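Local coordinates for protein thermostable carboxypeptidase 1 (PDB 1KA2) that releases amino acids one after another from the C-terminus of peptides, acting as a cobalt-dependent metallocarboxypeptidase of broad specificity, at residues E152-D157 with L167-V172; R98-E103 with A146-Y151; H200-E205 with Y258-T263; W211-N216 with T253-Y258. All blocks are in the same frame, centred on the assembly; numbering follows the deposited sequence.

The four contacts form two groups on opposite sides of the chain's centre. Contacts 1 and 2 touch where Pro-155 meets Ala-146, their helices 155-163 and 132-149 being successive in the chain; contacts 3 and 4 have centres about 11 Å apart and share Tyr-258. Contact 4 is buried, contacts 1 and 3 partly so, and contact 2 lies at the surface. Chemistry varies accordingly: contact 1 turns on one carboxylate oxygen at a helix start, contact 2 on apolar packing with a bridging water, contact 3 on backbone packing and two carboxylates sharing a water, contact 4 on one tyrosine ring against a helix. Contacts 3 and 4 both hold the approach to helix 261-278, bearer of the HEXXH motif.

Contact 1. Residues E152-D157 with L167-V172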
# COMPACT_ATOMS: atom_id res chain seq x y z
N GLU A 152 40.40 -6.33 -2.35
CA GLU A 152 41.73 -6.93 -2.42
C GLU A 152 42.41 -6.71 -3.77
O GLU A 152 43.39 -5.97 -3.87
CB GLU A 152 41.66 -8.44 -2.10
CG GLU A 152 41.41 -9.36 -3.29
CD GLU A 152 40.32 -10.39 -3.04
OE1 GLU A 152 39.78 -10.44 -1.91
OE2 GLU A 152 40.00 -11.15 -3.99
N GLU A 153 41.86 -7.32 -4.81
CA GLU A 153 42.43 -7.24 -6.16
C GLU A 153 42.11 -5.95 -6.91
O GLU A 153 42.95 -5.06 -7.02
CB GLU A 153 41.97 -8.45 -6.97
CG GLU A 153 42.68 -8.64 -8.31
CD GLU A 153 44.14 -9.06 -8.15
OE1 GLU A 153 44.58 -9.30 -7.01
OE2 GLU A 153 44.84 -9.15 -9.19
N GLU A 154 40.88 -5.87 -7.42
CA GLU A 154 40.43 -4.70 -8.18
C GLU A 154 39.35 -3.89 -7.48
O GLU A 154 38.61 -4.40 -6.64
CB GLU A 154 39.84 -5.12 -9.52
CG GLU A 154 40.75 -5.85 -10.44
CD GLU A 154 39.97 -6.45 -11.59
OE1 GLU A 154 39.17 -5.72 -12.20
OE2 GLU A 154 40.15 -7.66 -11.87
N PRO A 155 39.23 -2.60 -7.85
CA PRO A 155 38.23 -1.71 -7.27
C PRO A 155 36.85 -2.21 -7.69
O PRO A 155 35.87 -2.08 -6.96
CB PRO A 155 38.56 -0.36 -7.89
CG PRO A 155 40.03 -0.45 -8.17
CD PRO A 155 40.17 -1.85 -8.70
N TYR A 156 36.79 -2.80 -8.88
CA TYR A 156 35.53 -3.31 -9.41
C TYR A 156 35.00 -4.50 -8.61
O TYR A 156 33.83 -4.85 -8.73
CB TYR A 156 35.69 -3.70 -10.88
CG TYR A 156 34.38 -3.99 -11.58
CD1 TYR A 156 34.11 -5.25 -12.11
CD2 TYR A 156 33.39 -3.00 -11.69
CE1 TYR A 156 32.90 -5.52 -12.74
CE2 TYR A 156 32.17 -3.26 -12.32
CZ TYR A 156 31.93 -4.53 -12.84
OH TYR A 156 30.75 -4.79 -13.48
N ASP A 157 35.85 -5.10 -7.78
CA ASP A 157 35.43 -6.22 -6.95
C ASP A 157 34.48 -5.70 -5.89
O ASP A 157 33.54 -6.39 -5.50
CB ASP A 157 36.61 -6.89 -6.24
CG ASP A 157 37.58 -7.54 -7.19
OD1 ASP A 157 37.15 -8.25 -8.12
OD2 ASP A 157 38.79 -7.36 -6.99
N LEU A 167 30.92 -11.91 -4.78
CA LEU A 167 31.27 -11.94 -6.19
C LEU A 167 32.57 -11.14 -6.39
O LEU A 167 32.77 -10.09 -5.77
CB LEU A 167 30.14 -11.35 -7.04
CG LEU A 167 30.21 -11.63 -8.54
CD1 LEU A 167 30.14 -13.14 -8.77
CD2 LEU A 167 29.07 -10.94 -9.27
N ARG A 168 33.46 -11.65 -7.23
CA ARG A 168 34.74 -11.00 -7.50
C ARG A 168 34.88 -10.79 -8.99
O ARG A 168 34.20 -11.45 -9.77
CB ARG A 168 35.91 -11.86 -7.00
CG ARG A 168 36.01 -12.09 -5.50
CD ARG A 168 36.32 -10.81 -4.75
NE ARG A 168 35.12 -10.26 -4.11
CZ ARG A 168 34.83 -10.37 -2.82
NH1 ARG A 168 35.66 -11.00 -2.00
NH2 ARG A 168 33.70 -9.85 -2.35
N THR A 169 35.75 -9.87 -9.39
CA THR A 169 35.95 -9.61 -10.81
C THR A 169 36.44 -10.89 -11.49
O THR A 169 35.99 -11.22 -12.58
CB THR A 169 36.98 -8.47 -11.04
OG1 THR A 169 36.51 -7.26 -10.43
CG2 THR A 169 37.19 -8.23 -12.53
N ARG A 170 37.34 -11.61 -10.81
CA ARG A 170 37.89 -12.86 -11.34
C ARG A 170 36.77 -13.84 -11.64
O ARG A 170 36.82 -14.56 -12.63
CB ARG A 170 38.88 -13.47 -10.34
CG ARG A 170 39.85 -12.46 -9.73
CD ARG A 170 40.90 -13.13 -8.83
NE ARG A 170 41.91 -13.85 -9.60
CZ ARG A 170 42.83 -13.26 -10.37
NH1 ARG A 170 42.86 -11.94 -10.47
NH2 ARG A 170 43.72 -13.99 -11.03
N ASP A 171 35.76 -13.87 -10.78
CA ASP A 171 34.61 -14.75 -10.99
C ASP A 171 33.97 -14.42 -12.35
O ASP A 171 33.82 -15.28 -13.22
CB ASP A 171 33.56 -14.56 -9.89
CG ASP A 171 33.98 -15.14 -8.55
OD1 ASP A 171 34.19 -16.37 -8.47
OD2 ASP A 171 34.09 -14.38 -7.58
N VAL A 172 33.60 -13.15 -12.51
CA VAL A 172 32.94 -12.68 -13.72
C VAL A 172 33.82 -12.84 -14.95
O VAL A 172 33.34 -13.17 -16.03
CB VAL A 172 32.53 -11.18 -13.59
CG1 VAL A 172 31.70 -10.76 -14.80
CG2 VAL A 172 31.74 -10.97 -12.30
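Asp-157 reaches across to Thr-169 with one carboxylate oxygen. CB lies obliquely to the guanidinium of Arg-168, which forms a salt bridge with Asp-161. CG, anti to the carbonyl carbon (chi1 -65°), is 3.4 Å from Thr-169 OG1. OD1 accepts two bonds: Thr-169 N at 2.5 Å, so short that the exact length is doubtful, and Thr-169 OG1 at 2.6 Å, the hydroxyl above the carboxylate plane. Arg-168 is the N-cap of helix 169-192, so OD1 takes the amide of the helix's first residue. OD2 turns back within its own segment and takes Glu-154 N at 2.6 Å on its anti side. An alanine at Asp-157 would probably leave the amide and hydroxyl of Thr-169 without OD1, and the amide of Glu-154 without OD2. The methyl of Thr-169 lies against the Glu-154 carboxylate (CG2 to OE2 3.1 Å), which forms a salt bridge with Arg-371. Glu-153 OE2 and Arg-170 NH1 make a long salt bridge of 3.7 Å. The contact thus ties the first turn of helix 169-192 to the start of helix 155-163, with helix 359-375 packing on Thr-169 and Val-172, and helix 421-440 on Tyr-156 and Leu-167.

Contact 2. Residues R98-E103 with A146-Y151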
# COMPACT_ATOMS: atom_id res chain seq x y z
N ARG A 98 27.92 1.70 7.02
CA ARG A 98 28.84 2.70 7.56
C ARG A 98 30.08 2.96 6.72
O ARG A 98 30.97 3.69 7.14
CB ARG A 98 29.25 2.34 8.99
CG ARG A 98 29.90 0.98 9.16
CD ARG A 98 30.27 0.76 10.62
NE ARG A 98 30.63 -0.63 10.90
CZ ARG A 98 31.05 -1.07 12.08
NH1 ARG A 98 31.18 -0.22 13.10
NH2 ARG A 98 31.33 -2.36 12.26
N ALA A 99 30.14 2.38 5.52
CA ALA A 99 31.28 2.58 4.63
C ALA A 99 31.20 3.96 3.98
O ALA A 99 32.22 4.60 3.73
CB ALA A 99 31.28 1.50 3.54
N PHE A 100 29.97 4.41 3.74
CA PHE A 100 29.73 5.70 3.11
C PHE A 100 29.50 6.86 4.08
O PHE A 100 28.61 6.82 4.92
CB PHE A 100 28.51 5.62 2.19
CG PHE A 100 28.67 4.70 1.00
CD1 PHE A 100 27.59 4.44 0.16
CD2 PHE A 100 29.89 4.08 0.73
CE1 PHE A 100 27.72 3.59 -0.93
CE2 PHE A 100 30.03 3.23 -0.35
CZ PHE A 100 28.95 2.98 -1.19
N PRO A 101 30.31 7.92 3.96
CA PRO A 101 30.16 9.08 4.84
C PRO A 101 28.79 9.69 4.54
O PRO A 101 28.37 9.73 3.39
CB PRO A 101 31.29 10.00 4.40
CG PRO A 101 32.32 9.05 3.88
CD PRO A 101 31.50 8.06 3.11
N PRO A 102 28.07 10.17 5.58
CA PRO A 102 26.76 10.76 5.33
C PRO A 102 26.79 11.81 4.22
O PRO A 102 25.81 12.00 3.50
CB PRO A 102 26.37 11.35 6.70
CG PRO A 102 27.69 11.54 7.39
CD PRO A 102 28.44 10.29 6.99
N GLU A 103 27.92 12.50 4.06
CA GLU A 103 28.00 13.49 3.00
C GLU A 103 28.02 12.82 1.63
O GLU A 103 27.41 13.32 0.68
CB GLU A 103 29.24 14.38 3.15
CG GLU A 103 28.96 15.64 3.95
CD GLU A 103 27.72 16.38 3.46
OE1 GLU A 103 27.03 15.89 2.54
OE2 GLU A 103 27.42 17.47 4.00
N ALA A 146 34.14 2.34 -4.39
CA ALA A 146 34.98 1.16 -4.34
C ALA A 146 36.03 1.34 -3.24
O ALA A 146 36.31 0.40 -2.48
CB ALA A 146 35.65 0.93 -5.68
N GLU A 147 36.59 2.54 -3.14
CA GLU A 147 37.59 2.83 -2.12
C GLU A 147 36.97 2.84 -0.71
O GLU A 147 37.61 2.41 0.24
CB GLU A 147 38.28 4.18 -2.40
CG GLU A 147 39.00 4.24 -3.74
CD GLU A 147 40.07 3.18 -3.87
OE1 GLU A 147 40.39 2.79 -5.01
OE2 GLU A 147 40.61 2.75 -2.83
N TYR A 148 35.74 3.33 -0.59
CA TYR A 148 35.07 3.36 0.71
C TYR A 148 34.75 1.94 1.17
O TYR A 148 34.87 1.62 2.35
CB TYR A 148 33.78 4.18 0.63
CG TYR A 148 34.00 5.68 0.67
CD1 TYR A 148 33.37 6.51 -0.25
CD2 TYR A 148 34.80 6.26 1.66
CE1 TYR A 148 33.53 7.90 -0.20
CE2 TYR A 148 34.97 7.65 1.72
CZ TYR A 148 34.33 8.46 0.78
OH TYR A 148 34.49 9.83 0.83
N LEU A 149 34.35 1.09 0.23
CA LEU A 149 34.02 -0.30 0.52
C LEU A 149 35.26 -1.14 0.83
O LEU A 149 35.25 -1.93 1.77
CB LEU A 149 33.27 -0.93 -0.66
CG LEU A 149 31.75 -0.76 -0.85
CD1 LEU A 149 31.16 0.20 0.15
CD2 LEU A 149 31.49 -0.29 -2.27
N GLY A 150 36.30 -0.97 0.02
CA GLY A 150 37.52 -1.73 0.22
C GLY A 150 37.53 -2.90 -0.75
O GLY A 150 36.47 -3.37 -1.14
N TYR A 151 38.72 -3.37 -1.12
CA TYR A 151 38.83 -4.49 -2.06
C TYR A 151 40.26 -5.03 -2.11
O TYR A 151 41.22 -4.29 -1.95
CB TYR A 151 38.42 -4.02 -3.45
CG TYR A 151 39.16 -2.77 -3.89
CD1 TYR A 151 40.41 -2.87 -4.53
CD2 TYR A 151 38.65 -1.50 -3.64
CE1 TYR A 151 41.12 -1.72 -4.90
CE2 TYR A 151 39.35 -0.35 -4.00
CZ TYR A 151 40.58 -0.46 -4.63
OH TYR A 151 41.29 0.67 -4.98
O HOH W 1 34.86 3.32 4.38
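Tyr-148 touches Ala-99, Phe-100 and Pro-101. Its CB is 3.5 Å from Ala-99 O and sits at the edge of the Phe-100 ring, near its plane, 3.9 Å from CD2. A chi1 of -79° sets CG anti to the carbonyl carbon; the ring beyond meets Pro-101 tip to tip, Pro-101 CD standing over the ring centre, 3.7 Å from the centroid and 12° off the normal, a CH-pi contact. Phe-104 also meets this ring. A water donates to both Ala-99 O (3.0 Å) and Tyr-148 O (2.6 Å), bridging two backbone carbonyls, both acceptors; no direct hydrogen bond crosses the contact. In fold terms, the last turn of helix 132-149 packs on the break between helices 81-99 and 102-124, where Pro-101 takes the N-cap position of the second. Leu-149 follows, its CD1 lying 3.6 Å from Ala-99 CB and only 3.3 Å from Phe-100 CE2, oblique to the ring. Its chi2 of 6° is nearly eclipsed, which suggests strain or an imprecisely placed branch. Leu-149 O receives a weak hydrogen bond from Arg-95. At Gly-150, whose positive phi suits glycine, the chain leaves the helix, although its N still bonds to Ala-146 O at 2.9 Å.

Contact 3. Residues H200-E205 with Y258-T263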
# COMPACT_ATOMS: atom_id res chain seq x y z
N HIS A 200 8.83 -14.02 -36.08
CA HIS A 200 7.64 -14.84 -36.25
C HIS A 200 6.42 -13.94 -36.42
O HIS A 200 6.34 -12.87 -35.81
CB HIS A 200 7.45 -15.74 -35.02
CG HIS A 200 6.51 -16.88 -35.25
ND1 HIS A 200 6.92 -18.09 -35.78
CD2 HIS A 200 5.17 -16.98 -35.09
CE1 HIS A 200 5.88 -18.88 -35.94
NE2 HIS A 200 4.80 -18.23 -35.53
N PRO A 201 5.45 -14.36 -37.26
CA PRO A 201 4.26 -13.53 -37.47
C PRO A 201 3.43 -13.30 -36.20
O PRO A 201 2.73 -12.29 -36.09
CB PRO A 201 3.50 -14.28 -38.57
CG PRO A 201 3.92 -15.71 -38.37
CD PRO A 201 5.40 -15.57 -38.10
N LEU A 202 3.53 -14.22 -35.25
CA LEU A 202 2.80 -14.11 -33.99
C LEU A 202 3.19 -12.86 -33.20
O LEU A 202 2.47 -12.42 -32.30
CB LEU A 202 3.01 -15.37 -33.15
CG LEU A 202 2.14 -16.57 -33.54
CD1 LEU A 202 2.54 -17.82 -32.75
CD2 LEU A 202 0.67 -16.22 -33.28
N GLU A 203 4.34 -12.27 -33.55
CA GLU A 203 4.81 -11.06 -32.89
C GLU A 203 3.90 -9.88 -33.23
O GLU A 203 3.82 -8.92 -32.47
CB GLU A 203 6.22 -10.70 -33.34
CG GLU A 203 7.28 -11.73 -33.06
CD GLU A 203 8.68 -11.17 -33.22
OE1 GLU A 203 9.64 -11.96 -33.14
OE2 GLU A 203 8.81 -9.94 -33.42
N LYS A 204 3.24 -9.95 -34.38
CA LYS A 204 2.37 -8.86 -34.81
C LYS A 204 0.92 -9.03 -34.41
O LYS A 204 0.15 -8.07 -34.42
CB LYS A 204 2.48 -8.69 -36.33
CG LYS A 204 3.87 -8.24 -36.78
CD LYS A 204 4.00 -8.14 -38.30
CE LYS A 204 5.40 -7.67 -38.69
NZ LYS A 204 5.61 -7.66 -40.16
N GLU A 205 0.54 -10.24 -34.04
CA GLU A 205 -0.84 -10.48 -33.65
C GLU A 205 -1.22 -9.64 -32.42
O GLU A 205 -0.58 -9.71 -31.37
CB GLU A 205 -1.04 -11.97 -33.36
CG GLU A 205 -0.78 -12.89 -34.57
CD GLU A 205 -1.69 -12.62 -35.76
OE1 GLU A 205 -2.65 -11.84 -35.64
OE2 GLU A 205 -1.45 -13.21 -36.85
N TYR A 258 0.16 -6.55 -27.86
CA TYR A 258 0.60 -7.35 -29.00
C TYR A 258 1.83 -8.17 -28.57
O TYR A 258 2.41 -7.89 -27.52
CB TYR A 258 0.94 -6.44 -30.19
CG TYR A 258 2.14 -5.54 -29.97
CD1 TYR A 258 3.42 -5.94 -30.37
CD2 TYR A 258 2.01 -4.31 -29.34
CE1 TYR A 258 4.54 -5.13 -30.14
CE2 TYR A 258 3.11 -3.49 -29.10
CZ TYR A 258 4.38 -3.90 -29.50
OH TYR A 258 5.48 -3.10 -29.27
N ASP A 259 2.21 -9.17 -29.37
CA ASP A 259 3.36 -10.02 -29.05
C ASP A 259 3.09 -10.68 -27.70
O ASP A 259 3.83 -10.48 -26.75
CB ASP A 259 4.63 -9.17 -28.97
CG ASP A 259 5.90 -9.97 -29.20
OD1 ASP A 259 5.85 -11.21 -29.13
OD2 ASP A 259 6.95 -9.35 -29.45
N PHE A 260 2.03 -11.48 -27.62
CA PHE A 260 1.62 -12.12 -26.37
C PHE A 260 2.66 -12.91 -25.59
O PHE A 260 2.46 -13.20 -24.40
CB PHE A 260 0.35 -12.97 -26.58
CG PHE A 260 0.60 -14.35 -27.14
CD1 PHE A 260 1.02 -15.40 -26.31
CD2 PHE A 260 0.33 -14.63 -28.48
CE1 PHE A 260 1.16 -16.69 -26.81
CE2 PHE A 260 0.47 -15.93 -28.98
CZ PHE A 260 0.88 -16.96 -28.14
N ARG A 261 3.78 -13.25 -26.23
CA ARG A 261 4.84 -14.00 -25.56
C ARG A 261 5.36 -13.19 -24.37
O ARG A 261 5.70 -13.74 -23.33
CB ARG A 261 5.99 -14.26 -26.54
CG ARG A 261 6.73 -12.98 -26.95
CD ARG A 261 7.60 -13.16 -28.18
NE ARG A 261 8.50 -14.30 -28.07
CZ ARG A 261 9.82 -14.23 -28.16
NH1 ARG A 261 10.41 -13.06 -28.37
NH2 ARG A 261 10.55 -15.34 -28.05
N ARG A 262 5.43 -11.88 -24.55
CA ARG A 262 5.94 -10.98 -23.53
C ARG A 262 5.27 -11.07 -22.16
O ARG A 262 5.92 -11.32 -21.15
CB ARG A 262 5.86 -9.53 -24.00
CG ARG A 262 6.72 -9.18 -25.19
CD ARG A 262 6.30 -7.81 -25.70
NE ARG A 262 7.00 -7.42 -26.92
CZ ARG A 262 8.26 -7.01 -26.96
NH1 ARG A 262 8.96 -6.92 -25.83
NH2 ARG A 262 8.81 -6.68 -28.12
N THR A 263 3.96 -10.86 -22.13
CA THR A 263 3.25 -10.89 -20.88
C THR A 263 3.29 -12.27 -20.25
O THR A 263 3.39 -12.40 -19.03
CB THR A 263 1.78 -10.42 -21.05
OG1 THR A 263 1.18 -10.30 -19.76
CG2 THR A 263 0.98 -11.41 -21.90
O HOH W 2 8.31 -8.30 -31.35
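Glu-203 and Asp-259 lie at the tight centre of this contact, where side-chain atoms pack directly on backbone: Asp-259 CB is 3.6 Å from Glu-203 O. The same carbonyl oxygen lies in plane at the edge of the Tyr-258 ring, 3.7 Å from CD1. Glu-205 O is approached by two donors, a C-H contact from Tyr-258 CA at 3.5 Å and a weak hydrogen bond from Asp-259 N, also 3.5 Å. Positive backbone angles at Asp-259 (phi 59°, psi 62°) mark the turn here. The apolar pairing is slacker, Leu-202 CD2 meeting the edge of the Phe-260 ring 4.3 Å from CE2.

On the looser side the two carboxylates meet through a water, not directly; Glu-203 is partly exposed and Tyr-258 exposed, whereas Asp-259 is buried. A chi1 of -157° sets Asp-259 CG anti to the backbone N, where it packs on Glu-203 CA, and OD2 stays 4.4 Å from Glu-203 OE2. The water donates to both, at 2.7 Å from Glu-203 OE2 and 2.6 Å from Asp-259 OD2, which would probably ease the repulsion. Further compensation is likely from positive charge: Arg-346 forms a salt bridge with Glu-203 OE1, and Arg-262 NE one with Asp-259 OD2, its hydrogen bond weak. An alanine at Asp-259 would probably cost the water one of its two acceptors and leave Arg-262 NE and the Tyr-341 hydroxyl without their carboxylate partner.

The short 3-10 segment 201-203, in the loop before helix 209-223, is thereby set against the turn leading into helix 261-278, with helix 335-342 covering Leu-202, Glu-203 and Phe-260.

Contact 4. Residues W211-N216 with T253-Y258; sequences WMERVN and TRYEGY
Met-212 and Tyr-255 bring the two backbones closest, 7.7 Å between their CA atoms, while Asn-216 CA and Thr-253 CA are 9.3 Å apart. One segment is helical throughout; the other leaves strand 248-253 as irregular chain, turning at Gly-257 with a positive phi of 103°. Side chains must therefore span the gap, and Tyr-255 does most of this, its CB pointing toward the helix and its CG anti to the carbonyl carbon. Its ring lies oblique to its helix partners: Met-212 CB is 3.8 Å from CE2, and Glu-213 CB is 3.3 Å from the phenolic OH. Asn-216 reaches it tip to tip, amide and ring planes 34° apart, and ND2 gives the OH a nearly straight (171°) but weak hydrogen bond of 3.3 Å. The shorter bond of that amide goes to Thr-263 OG1, which also hydrogen-bonds Thr-253 OG1, so one hydroxyl gathers both segments. Helix 209-223 and the strand end thus meet beside helix 261-278, bearer of the HEXXH motif characteristic of M32 and related metallopeptidases. Thr-253 directly follows the DXRXT motif, its side chain about 6 Å from that of Glu-270, the predicted proton donor/acceptor, which places this packing close to the active site.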
# COMPACT_ATOMS: atom_id res chain seq x y z
N TRP A 211 -8.12 -10.87 -22.83
CA TRP A 211 -7.79 -12.18 -23.40
C TRP A 211 -6.57 -12.79 -22.73
O TRP A 211 -6.61 -13.94 -22.29
CB TRP A 211 -7.52 -12.08 -24.90
CG TRP A 211 -8.68 -11.68 -25.76
CD1 TRP A 211 -9.99 -11.57 -25.37
CD2 TRP A 211 -8.64 -11.35 -27.15
NE1 TRP A 211 -10.76 -11.19 -26.44
CE2 TRP A 211 -9.96 -11.05 -27.55
CE3 TRP A 211 -7.61 -11.29 -28.11
CZ2 TRP A 211 -10.29 -10.68 -28.86
CZ3 TRP A 211 -7.94 -10.92 -29.41
CH2 TRP A 211 -9.26 -10.63 -29.77
N MET A 212 -5.48 -12.03 -22.66
CA MET A 212 -4.24 -12.51 -22.07
C MET A 212 -4.28 -12.61 -20.56
O MET A 212 -3.58 -13.44 -19.98
CB MET A 212 -3.05 -11.65 -22.50
CG MET A 212 -2.65 -11.89 -23.95
SD MET A 212 -2.58 -13.66 -24.30
CE MET A 212 -1.13 -14.12 -23.38
N GLU A 213 -5.09 -11.77 -19.92
CA GLU A 213 -5.15 -11.86 -18.47
C GLU A 213 -5.85 -13.16 -18.08
O GLU A 213 -5.64 -13.69 -16.99
CB GLU A 213 -5.82 -10.61 -17.84
CG GLU A 213 -7.28 -10.36 -18.10
CD GLU A 213 -7.72 -8.99 -17.57
OE1 GLU A 213 -8.93 -8.73 -17.50
OE2 GLU A 213 -6.84 -8.18 -17.23
N ARG A 214 -6.65 -13.70 -19.00
CA ARG A 214 -7.32 -14.98 -18.76
C ARG A 214 -6.26 -16.08 -18.89
O ARG A 214 -6.27 -17.06 -18.15
CB ARG A 214 -8.45 -15.21 -19.77
CG ARG A 214 -9.74 -14.42 -19.51
CD ARG A 214 -10.94 -15.02 -20.24
NE ARG A 214 -11.15 -14.49 -21.58
CZ ARG A 214 -11.69 -13.30 -21.84
NH1 ARG A 214 -12.08 -12.52 -20.84
NH2 ARG A 214 -11.86 -12.89 -23.09
N VAL A 215 -5.35 -15.91 -19.85
CA VAL A 215 -4.29 -16.89 -20.06
C VAL A 215 -3.29 -16.85 -18.90
O VAL A 215 -2.94 -17.89 -18.34
CB VAL A 215 -3.57 -16.65 -21.41
CG1 VAL A 215 -2.31 -17.49 -21.49
CG2 VAL A 215 -4.49 -17.02 -22.57
N ASN A 216 -2.83 -15.65 -18.54
CA ASN A 216 -1.88 -15.54 -17.43
C ASN A 216 -2.49 -16.12 -16.15
O ASN A 216 -1.83 -16.88 -15.44
CB ASN A 216 -1.47 -14.08 -17.18
CG ASN A 216 -0.47 -13.56 -18.22
OD1 ASN A 216 0.29 -14.35 -18.80
ND2 ASN A 216 -0.45 -12.25 -18.44
N THR A 253 2.68 -7.69 -14.14
CA THR A 253 3.10 -7.94 -15.51
C THR A 253 2.54 -6.75 -16.24
O THR A 253 2.05 -5.81 -15.62
CB THR A 253 2.48 -9.22 -16.10
OG1 THR A 253 3.03 -9.46 -17.40
CG2 THR A 253 0.96 -9.08 -16.22
N ARG A 254 2.63 -6.78 -17.56
CA ARG A 254 2.06 -5.69 -18.32
C ARG A 254 1.52 -6.31 -19.58
O ARG A 254 1.95 -7.39 -19.98
CB ARG A 254 3.10 -4.62 -18.66
CG ARG A 254 4.18 -5.06 -19.60
CD ARG A 254 5.01 -3.87 -20.01
NE ARG A 254 6.28 -4.29 -20.60
CZ ARG A 254 7.45 -3.77 -20.26
NH1 ARG A 254 7.53 -2.82 -19.33
NH2 ARG A 254 8.56 -4.21 -20.85
N TYR A 255 0.55 -5.64 -20.18
CA TYR A 255 -0.06 -6.10 -21.40
C TYR A 255 0.19 -5.09 -22.50
O TYR A 255 -0.54 -4.11 -22.62
CB TYR A 255 -1.56 -6.31 -21.16
CG TYR A 255 -1.86 -7.34 -20.08
CD1 TYR A 255 -2.17 -6.96 -18.78
CD2 TYR A 255 -1.81 -8.71 -20.37
CE1 TYR A 255 -2.42 -7.92 -17.79
CE2 TYR A 255 -2.05 -9.66 -19.38
CZ TYR A 255 -2.36 -9.26 -18.10
OH TYR A 255 -2.62 -10.21 -17.13
N GLU A 256 1.24 -5.31 -23.29
CA GLU A 256 1.61 -4.43 -24.39
C GLU A 256 0.48 -4.30 -25.41
O GLU A 256 0.37 -3.28 -26.08
CB GLU A 256 2.85 -4.95 -25.14
CG GLU A 256 4.17 -4.88 -24.39
CD GLU A 256 4.36 -6.04 -23.44
OE1 GLU A 256 3.48 -6.93 -23.43
OE2 GLU A 256 5.37 -6.06 -22.72
N GLY A 257 -0.32 -5.34 -25.54
CA GLY A 257 -1.41 -5.32 -26.49
C GLY A 257 -1.09 -6.12 -27.73
O GLY A 257 -1.96 -6.35 -28.58
N TYR A 258 0.16 -6.55 -27.86
CA TYR A 258 0.60 -7.35 -29.00
C TYR A 258 1.83 -8.17 -28.57
O TYR A 258 2.41 -7.89 -27.52
CB TYR A 258 0.94 -6.44 -30.19
CG TYR A 258 2.14 -5.54 -29.97
CD1 TYR A 258 3.42 -5.94 -30.37
CD2 TYR A 258 2.01 -4.31 -29.34
CE1 TYR A 258 4.54 -5.13 -30.14
CE2 TYR A 258 3.11 -3.49 -29.10
CZ TYR A 258 4.38 -3.90 -29.50
OH TYR A 258 5.48 -3.10 -29.27